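Probable branched-chain amino acid ABC transporter, amino acid binding protein (Thermus thermophilus, PDB 3LKB) probably binds branched-chain amino acids such as valine and delivers them to an ABC transporter for uptake into the cell. Local coordinates at residues G4-L10 and G46-V52; A144-V150 and L172-Q178; L191-E195 and L221-H227. The protein carries 2 engineered substitutions. The contacts are given in a common frame with arbitrary orientation. Numbering follows the deposited sequence.

In the fold
The three contacts follow one another along the chain without nesting or crossing. Contact 1 pairs strand 6-14 with strand 47-55 once helix 21-41 has passed between them, and builds the lobe holding the N terminus. About 48 Å away between centres, on the opposite side of the chain's centre, contact 2 closes a 21-residue excursion through helices 154-157 and 160-170 and pairs the edge strand 173-179 with strand 145-150. Contact 3 then spans strand 201-205 and helix 208-220, setting helix 188-196 against the entry to strand 226-229. Contacts 2 and 3 touch through Phe194, which rests on Ala147 and Val149, and both reach the same sheet. Valine binds between the two lobes.

Contact 1: residues G4-L10 and G46-V52; sequences GQQQVTL and GVVFNCV
Val8 forms the apolar centre of this parallel strand pair: its chi1 is t, CB lies 3.8 Å from Val47 CG1, and CG1 lies 4.0 Å from Phe49 CE1. Phe49 (chi1 m, chi2 -84°) also has its CD1 4.3 Å from Leu10 CB, so beta-branched valines and a flat ring fit together here. Strands 6-10 and 47-52 run 4.4 Å apart at closest approach, their axes at 33°, in extended conformation and in the register Gln6-Val47, Val8-Phe49, Leu10-Cys51. The ladder is regular: Gln6 N to Gly46 O 3.0 Å, Val48 N to Gln6 O 2.9 Å, Val8 N to Val48 O 3.0 Å, Asn50 N to Val8 O 2.7 Å, Leu10 N to Asn50 O 2.8 Å and Val52 N to Leu10 O 2.9 Å. Positive phi (88°) favours glycine at Gly46, entering the second strand. On the more polar face, Asn50 (t) donates from ND2 to Thr9 OG1 (chi1 m) at 3.0 Å, and Gln7 OE1 lies 3.6 Å from Asn50 CB. This is a beta-alpha-beta unit: its connecting helix 21-41 lays Cys35 on Leu10, Phe49 and Cys51, helix 285-308 packs on Leu10 and Phe49, and Phe74 meets Thr9 and Asn50.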
loop_
_atom_site.group_PDB
_atom_site.type_symbol
_atom_site.label_atom_id
_atom_site.label_comp_id
_atom_site.label_asym_id
_atom_site.label_seq_id
_atom_site.Cartn_x
_atom_site.Cartn_y
_atom_site.Cartn_z
ATOM N N GLY A 4 -0.333 22.251 -32.588
ATOM C CA GLY A 4 -0.062 22.676 -31.228
ATOM C C GLY A 4 -0.054 21.533 -30.240
ATOM O O GLY A 4 -0.133 20.363 -30.625
ATOM N N GLN A 5 0.042 21.861 -28.965
ATOM C CA GLN A 5 -0.060 20.879 -27.894
ATOM C C GLN A 5 -1.428 20.208 -27.839
ATOM O O GLN A 5 -2.453 20.882 -27.871
ATOM C CB GLN A 5 0.192 21.554 -26.544
ATOM C CG GLN A 5 1.683 21.835 -26.191
ATOM C CD GLN A 5 1.827 22.588 -24.846
ATOM O OE1 GLN A 5 2.787 22.366 -24.095
ATOM N NE2 GLN A 5 0.865 23.468 -24.537
ATOM N N GLN A 6 -1.448 18.886 -27.749
ATOM C CA GLN A 6 -2.681 18.146 -27.435
ATOM C C GLN A 6 -2.547 17.333 -26.137
ATOM O O GLN A 6 -1.448 16.959 -25.707
ATOM C CB GLN A 6 -3.081 17.237 -28.591
ATOM C CG GLN A 6 -2.048 16.159 -28.859
ATOM C CD GLN A 6 -2.413 15.286 -30.039
ATOM O OE1 GLN A 6 -3.427 14.579 -30.019
ATOM N NE2 GLN A 6 -1.590 15.340 -31.089
ATOM N N GLN A 7 -3.683 17.075 -25.502
ATOM C CA GLN A 7 -3.695 16.263 -24.303
ATOM C C GLN A 7 -3.929 14.778 -24.651
ATOM O O GLN A 7 -4.864 14.431 -25.422
ATOM C CB GLN A 7 -4.751 16.773 -23.328
ATOM C CG GLN A 7 -4.672 16.059 -21.992
ATOM C CD GLN A 7 -5.600 16.646 -20.950
ATOM O OE1 GLN A 7 -5.142 17.016 -19.855
ATOM N NE2 GLN A 7 -6.908 16.722 -21.265
ATOM N N VAL A 8 -3.063 13.929 -24.090
ATOM C CA VAL A 8 -3.204 12.489 -24.194
ATOM C C VAL A 8 -3.152 11.775 -22.802
ATOM O O VAL A 8 -2.219 11.971 -21.990
ATOM C CB VAL A 8 -2.168 11.870 -25.177
ATOM C CG1 VAL A 8 -2.131 10.338 -25.034
ATOM C CG2 VAL A 8 -2.465 12.281 -26.627
ATOM N N THR A 9 -4.171 10.955 -22.551
ATOM C CA THR A 9 -4.285 10.247 -21.311
ATOM C C THR A 9 -3.626 8.883 -21.295
ATOM O O THR A 9 -3.848 8.009 -22.160
ATOM C CB THR A 9 -5.695 10.161 -20.840
ATOM O OG1 THR A 9 -6.144 11.504 -20.559
ATOM C CG2 THR A 9 -5.742 9.329 -19.530
ATOM N N LEU A 10 -2.773 8.744 -20.292
ATOM C CA LEU A 10 -2.073 7.519 -20.047
ATOM C C LEU A 10 -2.742 6.973 -18.794
ATOM O O LEU A 10 -2.652 7.577 -17.741
ATOM C CB LEU A 10 -0.604 7.826 -19.816
ATOM C CG LEU A 10 0.297 6.639 -20.152
ATOM C CD1 LEU A 10 -0.041 6.169 -21.549
ATOM C CD2 LEU A 10 1.732 7.042 -20.071
ATOM N N GLY A 46 4.748 17.826 -28.916
ATOM C CA GLY A 46 3.389 18.277 -29.146
ATOM C C GLY A 46 2.336 17.583 -28.292
ATOM O O GLY A 46 1.155 17.731 -28.553
ATOM N N VAL A 47 2.748 16.809 -27.288
ATOM C CA VAL A 47 1.791 16.050 -26.489
ATOM C C VAL A 47 2.023 16.271 -24.996
ATOM O O VAL A 47 3.132 16.072 -24.494
ATOM C CB VAL A 47 1.918 14.551 -26.787
ATOM C CG1 VAL A 47 1.119 13.717 -25.779
ATOM C CG2 VAL A 47 1.477 14.256 -28.169
ATOM N N VAL A 48 1.007 16.694 -24.262
ATOM C CA VAL A 48 1.157 16.602 -22.794
ATOM C C VAL A 48 0.362 15.416 -22.279
ATOM O O VAL A 48 -0.811 15.241 -22.633
ATOM C CB VAL A 48 0.954 17.957 -22.014
ATOM C CG1 VAL A 48 1.078 19.131 -22.955
ATOM C CG2 VAL A 48 -0.374 18.030 -21.298
ATOM N N PHE A 49 1.031 14.550 -21.523
ATOM C CA PHE A 49 0.350 13.393 -20.968
ATOM C C PHE A 49 -0.442 13.785 -19.732
ATOM O O PHE A 49 0.069 14.428 -18.817
ATOM C CB PHE A 49 1.294 12.216 -20.680
ATOM C CG PHE A 49 1.875 11.584 -21.933
ATOM C CD1 PHE A 49 1.165 10.617 -22.643
ATOM C CD2 PHE A 49 3.123 11.975 -22.405
ATOM C CE1 PHE A 49 1.693 10.045 -23.795
ATOM C CE2 PHE A 49 3.668 11.411 -23.564
ATOM C CZ PHE A 49 2.963 10.449 -24.263
ATOM N N ASN A 50 -1.712 13.433 -19.761
ATOM C CA ASN A 50 -2.526 13.410 -18.584
ATOM C C ASN A 50 -2.395 11.993 -17.938
ATOM O O ASN A 50 -2.770 10.946 -18.507
ATOM C CB ASN A 50 -3.963 13.741 -18.993
ATOM C CG ASN A 50 -4.905 13.710 -17.845
ATOM O OD1 ASN A 50 -4.572 14.211 -16.793
ATOM N ND2 ASN A 50 -6.097 13.114 -18.029
ATOM N N CYS A 51 -1.820 11.976 -16.754
ATOM C CA CYS A 51 -1.475 10.731 -16.105
ATOM C C CYS A 51 -2.572 10.276 -15.154
ATOM O O CYS A 51 -2.785 10.899 -14.148
ATOM C CB CYS A 51 -0.222 10.906 -15.293
ATOM S SG CYS A 51 0.119 9.315 -14.476
ATOM N N VAL A 52 -3.269 9.203 -15.483
ATOM C CA VAL A 52 -4.314 8.734 -14.637
ATOM C C VAL A 52 -3.991 7.335 -14.115
ATOM O O VAL A 52 -3.935 6.360 -14.877
ATOM C CB VAL A 52 -5.655 8.804 -15.325
ATOM C CG1 VAL A 52 -6.720 8.258 -14.415
ATOM C CG2 VAL A 52 -5.938 10.274 -15.741
#

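Contact 2: residues A144-V150 and L172-Q178; sequences AKVALVV and LQIVDVQ
Two parallel strands, 145-150 and 173-178, meet at 4.7 Å with their axes 42° apart, and a beta bulge interrupts their register. Val146 pairs with Ile174 and Leu148 with Val177, so two steps on one strand face three on the other. The extra residue is Val175, whose phi/psi of -98°/-24° kinks the chain; its CG1 settles 3.8 Å from Lys145 CB. Hydrogen bonds continue: Gln173 N to Ala144 O 3.1 Å, Val146 N to Gln173 O 2.8 Å, Val175 N to Val146 O 2.9 Å, Leu148 N to Asp176 O 3.1 Å, Gln178 N to Leu148 O 3.1 Å, Val150 N to Gln178 O 2.9 Å. In this type I periplasmic-binding-protein lobe strand 173-179 is outermost within the chain's sheet, and helix 160-170, completing a beta-alpha-beta unit, lies on the face bearing Leu148, Ile174 and Val177. On that face Ile174 (m, m) pushes CD1 between two neighbours, 3.8 Å from Val146 CG2 and 3.9 Å from CD2 of Leu148 (m, t). Val177 CB fits against Leu148 CB at 3.9 Å, while Leu172 CB lies 4.1 Å from Val146 CG1 and its CD2 4.2 Å from Ala144 CB. Across the sheet, the small Ala147 makes a shallow place that Phe194 of helix 188-196 fills, flanked by Val149 and Asp176. Gln173 OE1 reaches 3.6 Å from Lys145 CD, and Gln178 NE2 makes a weak 3.4 Å hydrogen bond to Asp176 OD2.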
loop_
_atom_site.group_PDB
_atom_site.type_symbol
_atom_site.label_atom_id
_atom_site.label_comp_id
_atom_site.label_asym_id
_atom_site.label_seq_id
_atom_site.Cartn_x
_atom_site.Cartn_y
_atom_site.Cartn_z
ATOM N N ALA A 144 12.418 -35.665 -9.478
ATOM C CA ALA A 144 12.249 -34.822 -8.284
ATOM C C ALA A 144 10.791 -34.608 -7.905
ATOM O O ALA A 144 9.943 -34.414 -8.757
ATOM C CB ALA A 144 12.929 -33.492 -8.452
ATOM N N LYS A 145 10.497 -34.642 -6.615
ATOM C CA LYS A 145 9.167 -34.345 -6.178
ATOM C C LYS A 145 9.035 -32.852 -5.973
ATOM O O LYS A 145 9.808 -32.257 -5.264
ATOM C CB LYS A 145 8.855 -35.059 -4.871
ATOM C CG LYS A 145 9.052 -36.611 -4.860
ATOM C CD LYS A 145 7.745 -37.221 -4.421
ATOM C CE LYS A 145 7.898 -38.260 -3.351
ATOM N NZ LYS A 145 7.759 -39.632 -3.926
ATOM N N VAL A 146 8.020 -32.257 -6.576
ATOM C CA VAL A 146 7.823 -30.823 -6.499
ATOM C C VAL A 146 6.399 -30.477 -6.078
ATOM O O VAL A 146 5.445 -31.183 -6.409
ATOM C CB VAL A 146 8.281 -30.106 -7.817
ATOM C CG1 VAL A 146 8.670 -31.056 -8.866
ATOM C CG2 VAL A 146 7.315 -29.007 -8.359
ATOM N N ALA A 147 6.270 -29.382 -5.339
ATOM C CA ALA A 147 4.981 -28.909 -4.914
ATOM C C ALA A 147 4.824 -27.503 -5.482
ATOM O O ALA A 147 5.797 -26.744 -5.595
ATOM C CB ALA A 147 4.935 -28.874 -3.433
ATOM N N LEU A 148 3.612 -27.155 -5.866
ATOM C CA LEU A 148 3.338 -25.822 -6.295
ATOM C C LEU A 148 2.566 -25.130 -5.189
ATOM O O LEU A 148 1.640 -25.717 -4.617
ATOM C CB LEU A 148 2.530 -25.821 -7.596
ATOM C CG LEU A 148 3.075 -26.568 -8.839
ATOM C CD1 LEU A 148 2.167 -26.300 -10.073
ATOM C CD2 LEU A 148 4.534 -26.251 -9.173
ATOM N N VAL A 149 2.956 -23.885 -4.889
ATOM C CA VAL A 149 2.210 -23.000 -4.001
ATOM C C VAL A 149 1.884 -21.669 -4.699
ATOM O O VAL A 149 2.764 -20.967 -5.145
ATOM C CB VAL A 149 2.990 -22.734 -2.668
ATOM C CG1 VAL A 149 2.345 -21.609 -1.867
ATOM C CG2 VAL A 149 3.024 -23.971 -1.836
ATOM N N VAL A 150 0.627 -21.276 -4.652
ATOM C CA VAL A 150 0.034 -20.428 -5.626
ATOM C C VAL A 150 -0.961 -19.484 -4.965
ATOM O O VAL A 150 -1.631 -19.832 -3.974
ATOM C CB VAL A 150 -0.627 -21.351 -6.610
ATOM C CG1 VAL A 150 -2.075 -21.076 -6.820
ATOM C CG2 VAL A 150 0.174 -21.466 -7.840
ATOM N N LEU A 172 8.993 -35.373 -13.713
ATOM C CA LEU A 172 8.932 -34.881 -12.330
ATOM C C LEU A 172 7.582 -35.212 -11.754
ATOM O O LEU A 172 6.623 -35.420 -12.473
ATOM C CB LEU A 172 9.120 -33.371 -12.267
ATOM C CG LEU A 172 10.359 -32.763 -12.930
ATOM C CD1 LEU A 172 10.346 -31.255 -12.758
ATOM C CD2 LEU A 172 11.681 -33.343 -12.425
ATOM N N GLN A 173 7.456 -35.249 -10.444
ATOM C CA GLN A 173 6.109 -35.379 -9.965
ATOM C C GLN A 173 5.625 -34.208 -9.136
ATOM O O GLN A 173 6.230 -33.816 -8.139
ATOM C CB GLN A 173 5.889 -36.719 -9.321
ATOM C CG GLN A 173 6.541 -36.945 -8.028
ATOM C CD GLN A 173 6.146 -38.313 -7.494
ATOM O OE1 GLN A 173 5.218 -38.448 -6.682
ATOM N NE2 GLN A 173 6.816 -39.344 -7.995
ATOM N N ILE A 174 4.549 -33.613 -9.602
ATOM C CA ILE A 174 3.877 -32.597 -8.846
ATOM C C ILE A 174 3.046 -33.336 -7.839
ATOM O O ILE A 174 2.091 -34.001 -8.237
ATOM C CB ILE A 174 2.914 -31.811 -9.745
ATOM C CG1 ILE A 174 3.680 -31.167 -10.898
ATOM C CG2 ILE A 174 2.074 -30.795 -8.911
ATOM C CD1 ILE A 174 4.379 -29.885 -10.561
ATOM N N VAL A 175 3.367 -33.220 -6.561
ATOM C CA VAL A 175 2.672 -34.031 -5.562
ATOM C C VAL A 175 1.516 -33.275 -4.852
ATOM O O VAL A 175 0.572 -33.898 -4.324
ATOM C CB VAL A 175 3.635 -34.664 -4.525
ATOM C CG1 VAL A 175 5.074 -34.397 -4.903
ATOM C CG2 VAL A 175 3.398 -34.104 -3.156
ATOM N N ASP A 176 1.587 -31.946 -4.834
ATOM C CA ASP A 176 0.496 -31.158 -4.314
ATOM C C ASP A 176 0.499 -29.835 -5.009
ATOM O O ASP A 176 1.541 -29.408 -5.535
ATOM C CB ASP A 176 0.667 -30.946 -2.808
ATOM C CG ASP A 176 -0.667 -30.848 -2.073
ATOM O OD1 ASP A 176 -1.702 -30.742 -2.766
ATOM O OD2 ASP A 176 -0.669 -30.870 -0.800
ATOM N N VAL A 177 -0.681 -29.228 -5.063
ATOM C CA VAL A 177 -0.824 -27.817 -5.290
ATOM C C VAL A 177 -1.795 -27.162 -4.310
ATOM O O VAL A 177 -2.977 -27.549 -4.157
ATOM C CB VAL A 177 -0.992 -27.421 -6.804
ATOM C CG1 VAL A 177 -1.067 -28.617 -7.719
ATOM C CG2 VAL A 177 -2.093 -26.397 -7.070
ATOM N N GLN A 178 -1.227 -26.192 -3.614
ATOM C CA GLN A 178 -1.857 -25.454 -2.561
ATOM C C GLN A 178 -1.954 -23.972 -2.905
ATOM O O GLN A 178 -1.021 -23.371 -3.432
ATOM C CB GLN A 178 -0.996 -25.533 -1.304
ATOM C CG GLN A 178 -1.011 -26.845 -0.546
ATOM C CD GLN A 178 -2.347 -27.158 0.069
ATOM O OE1 GLN A 178 -2.943 -26.326 0.745
ATOM N NE2 GLN A 178 -2.829 -28.372 -0.174
#

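Contact 3: residues L191-E195 and L221-H227; sequences LKRFE and LGLKMRH
Leu191, on helix 188-196, has its CB directed at the segment 221-227 and adopts the m, t rotamer, which spreads its two methyls over several partners. Leu191 CD2 comes within 3.4 Å of Met225 CE, Leu191 CB lies 3.8 Å from Leu223 CD1, and Leu191 CD1 is 4.3 Å from Leu221 CD1. Leu221 and Leu223 are likewise m, t, and both pack on Leu191. CD2 of Leu191 also stands near the plane and edge of the His227 ring, 4.4 Å from NE2. Met225 uses an unbranched chain to cross the gap: with chi1 at -33°, chi2 t and chi3 m it brings SD 3.9 Å from Phe194 CB, at the edge of that ring. Phe194 (chi1 m, chi2 3°) turns its ring away from Met225, onto Ala147 and Val149 of strand 145-150. Such packing belongs to the alpha/beta sandwich of this family's lobes: helix 188-196 lies over the parallel part of the mixed sheet beside helix 208-220, whose Ile214 and Asp217 also touch Leu191. Between helix 208-220 and strand 226-229 the chain turns at Gly222, where a Schellman motif with phi 67° favours glycine; Leu223 follows in extended conformation (-81°/157°), its CB facing the helix. The contact is made wholly by side chains, the nearest CA atoms, those of Glu195 and Leu223, being 7.8 Å apart. At the solvent side long, flexible residues serve: Lys192, with chi1 near -103° and chi2 p, uses the aliphatic part of its chain, laying CE 3.7 Å from Leu221 CD2, while Glu195 lets OE2 approach Leu223 CD2 to 3.9 Å.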
loop_
_atom_site.group_PDB
_atom_site.type_symbol
_atom_site.label_atom_id
_atom_site.label_comp_id
_atom_site.label_asym_id
_atom_site.label_seq_id
_atom_site.Cartn_x
_atom_site.Cartn_y
_atom_site.Cartn_z
ATOM N N LEU A 191 3.936 -26.846 5.338
ATOM C CA LEU A 191 5.302 -27.309 5.181
ATOM C C LEU A 191 5.521 -28.750 5.713
ATOM O O LEU A 191 6.218 -29.553 5.070
ATOM C CB LEU A 191 6.282 -26.291 5.787
ATOM C CG LEU A 191 6.393 -24.945 5.054
ATOM C CD1 LEU A 191 6.987 -23.880 5.935
ATOM C CD2 LEU A 191 7.188 -25.037 3.731
ATOM N N LYS A 192 4.927 -29.072 6.863
ATOM C CA LYS A 192 4.968 -30.453 7.429
ATOM C C LYS A 192 4.306 -31.487 6.499
ATOM O O LYS A 192 4.808 -32.570 6.353
ATOM C CB LYS A 192 4.296 -30.509 8.808
ATOM C CG LYS A 192 5.179 -30.558 10.033
ATOM C CD LYS A 192 6.388 -29.661 9.986
ATOM C CE LYS A 192 6.684 -29.091 11.408
ATOM N NZ LYS A 192 7.516 -29.903 12.382
ATOM N N ARG A 193 3.204 -31.117 5.859
ATOM C CA ARG A 193 2.572 -31.909 4.804
ATOM C C ARG A 193 3.548 -32.230 3.666
ATOM O O ARG A 193 3.672 -33.395 3.268
ATOM C CB ARG A 193 1.348 -31.173 4.236
ATOM C CG ARG A 193 -0.027 -31.808 4.479
ATOM C CD ARG A 193 -0.163 -33.132 3.675
ATOM N NE ARG A 193 0.606 -34.245 4.288
ATOM C CZ ARG A 193 0.630 -35.526 3.876
ATOM N NH1 ARG A 193 -0.070 -35.942 2.807
ATOM N NH2 ARG A 193 1.367 -36.400 4.556
ATOM N N PHE A 194 4.242 -31.203 3.165
ATOM C CA PHE A 194 5.257 -31.349 2.086
ATOM C C PHE A 194 6.415 -32.242 2.494
ATOM O O PHE A 194 6.840 -33.097 1.745
ATOM C CB PHE A 194 5.814 -29.978 1.682
ATOM C CG PHE A 194 4.849 -29.135 0.881
ATOM C CD1 PHE A 194 3.539 -29.581 0.616
ATOM C CD2 PHE A 194 5.230 -27.878 0.439
ATOM C CE1 PHE A 194 2.647 -28.820 -0.126
ATOM C CE2 PHE A 194 4.353 -27.074 -0.313
ATOM C CZ PHE A 194 3.055 -27.537 -0.602
ATOM N N GLU A 195 6.913 -32.030 3.705
ATOM C CA GLU A 195 7.990 -32.821 4.219
ATOM C C GLU A 195 7.561 -34.302 4.316
ATOM O O GLU A 195 8.346 -35.152 3.968
ATOM C CB GLU A 195 8.464 -32.279 5.567
ATOM C CG GLU A 195 8.979 -33.393 6.483
ATOM C CD GLU A 195 10.088 -32.951 7.393
ATOM O OE1 GLU A 195 9.786 -32.664 8.578
ATOM O OE2 GLU A 195 11.256 -32.883 6.931
ATOM N N LEU A 221 11.900 -24.082 10.859
ATOM C CA LEU A 221 11.773 -25.521 11.031
ATOM C C LEU A 221 12.989 -26.346 10.576
ATOM O O LEU A 221 13.003 -27.578 10.752
ATOM C CB LEU A 221 10.522 -26.033 10.316
ATOM C CG LEU A 221 9.220 -25.427 10.828
ATOM C CD1 LEU A 221 8.201 -25.474 9.746
ATOM C CD2 LEU A 221 8.756 -26.148 12.104
ATOM N N GLY A 222 13.978 -25.685 9.974
ATOM C CA GLY A 222 15.154 -26.357 9.410
ATOM C C GLY A 222 14.955 -27.266 8.206
ATOM O O GLY A 222 15.678 -28.247 8.081
ATOM N N LEU A 223 14.018 -26.967 7.304
ATOM C CA LEU A 223 13.761 -27.900 6.200
ATOM C C LEU A 223 14.765 -27.752 5.058
ATOM O O LEU A 223 15.366 -26.686 4.887
ATOM C CB LEU A 223 12.360 -27.738 5.645
ATOM C CG LEU A 223 11.156 -27.697 6.584
ATOM C CD1 LEU A 223 9.931 -27.363 5.781
ATOM C CD2 LEU A 223 10.957 -29.014 7.314
ATOM N N LYS A 224 14.922 -28.813 4.271
ATOM C CA LYS A 224 15.882 -28.823 3.171
ATOM C C LYS A 224 15.283 -28.585 1.763
ATOM O O LYS A 224 16.025 -28.569 0.774
ATOM C CB LYS A 224 16.673 -30.143 3.145
ATOM C CG LYS A 224 17.146 -30.677 4.510
ATOM C CD LYS A 224 18.280 -29.832 5.141
ATOM C CE LYS A 224 18.759 -30.445 6.470
ATOM N NZ LYS A 224 18.805 -31.947 6.386
ATOM N N MET A 225 13.970 -28.419 1.660
ATOM C CA MET A 225 13.378 -28.250 0.353
ATOM C C MET A 225 13.915 -26.953 -0.226
ATOM O O MET A 225 14.132 -25.965 0.491
ATOM C CB MET A 225 11.858 -28.129 0.401
ATOM C CG MET A 225 11.121 -28.910 1.478
ATOM S SD MET A 225 9.385 -28.430 1.474
ATOM C CE MET A 225 9.594 -26.785 1.999
ATOM N N ARG A 226 14.121 -26.968 -1.527
ATOM C CA ARG A 226 14.488 -25.785 -2.264
ATOM C C ARG A 226 13.237 -25.019 -2.749
ATOM O O ARG A 226 12.262 -25.629 -3.218
ATOM C CB ARG A 226 15.378 -26.207 -3.424
ATOM C CG ARG A 226 15.543 -25.170 -4.490
ATOM C CD ARG A 226 16.642 -24.159 -4.137
ATOM N NE ARG A 226 17.875 -24.872 -3.860
ATOM C CZ ARG A 226 19.095 -24.414 -4.125
ATOM N NH1 ARG A 226 19.313 -23.211 -4.684
ATOM N NH2 ARG A 226 20.121 -25.184 -3.802
ATOM N N HIS A 227 13.275 -23.684 -2.630
ATOM C CA HIS A 227 12.233 -22.813 -3.173
ATOM C C HIS A 227 12.619 -22.014 -4.431
ATOM O O HIS A 227 13.718 -21.457 -4.554
ATOM C CB HIS A 227 11.664 -21.888 -2.095
ATOM C CG HIS A 227 11.149 -22.606 -0.885
ATOM N ND1 HIS A 227 11.977 -23.297 -0.027
ATOM C CD2 HIS A 227 9.901 -22.709 -0.369
ATOM C CE1 HIS A 227 11.259 -23.809 0.962
ATOM N NE2 HIS A 227 9.992 -23.479 0.765
#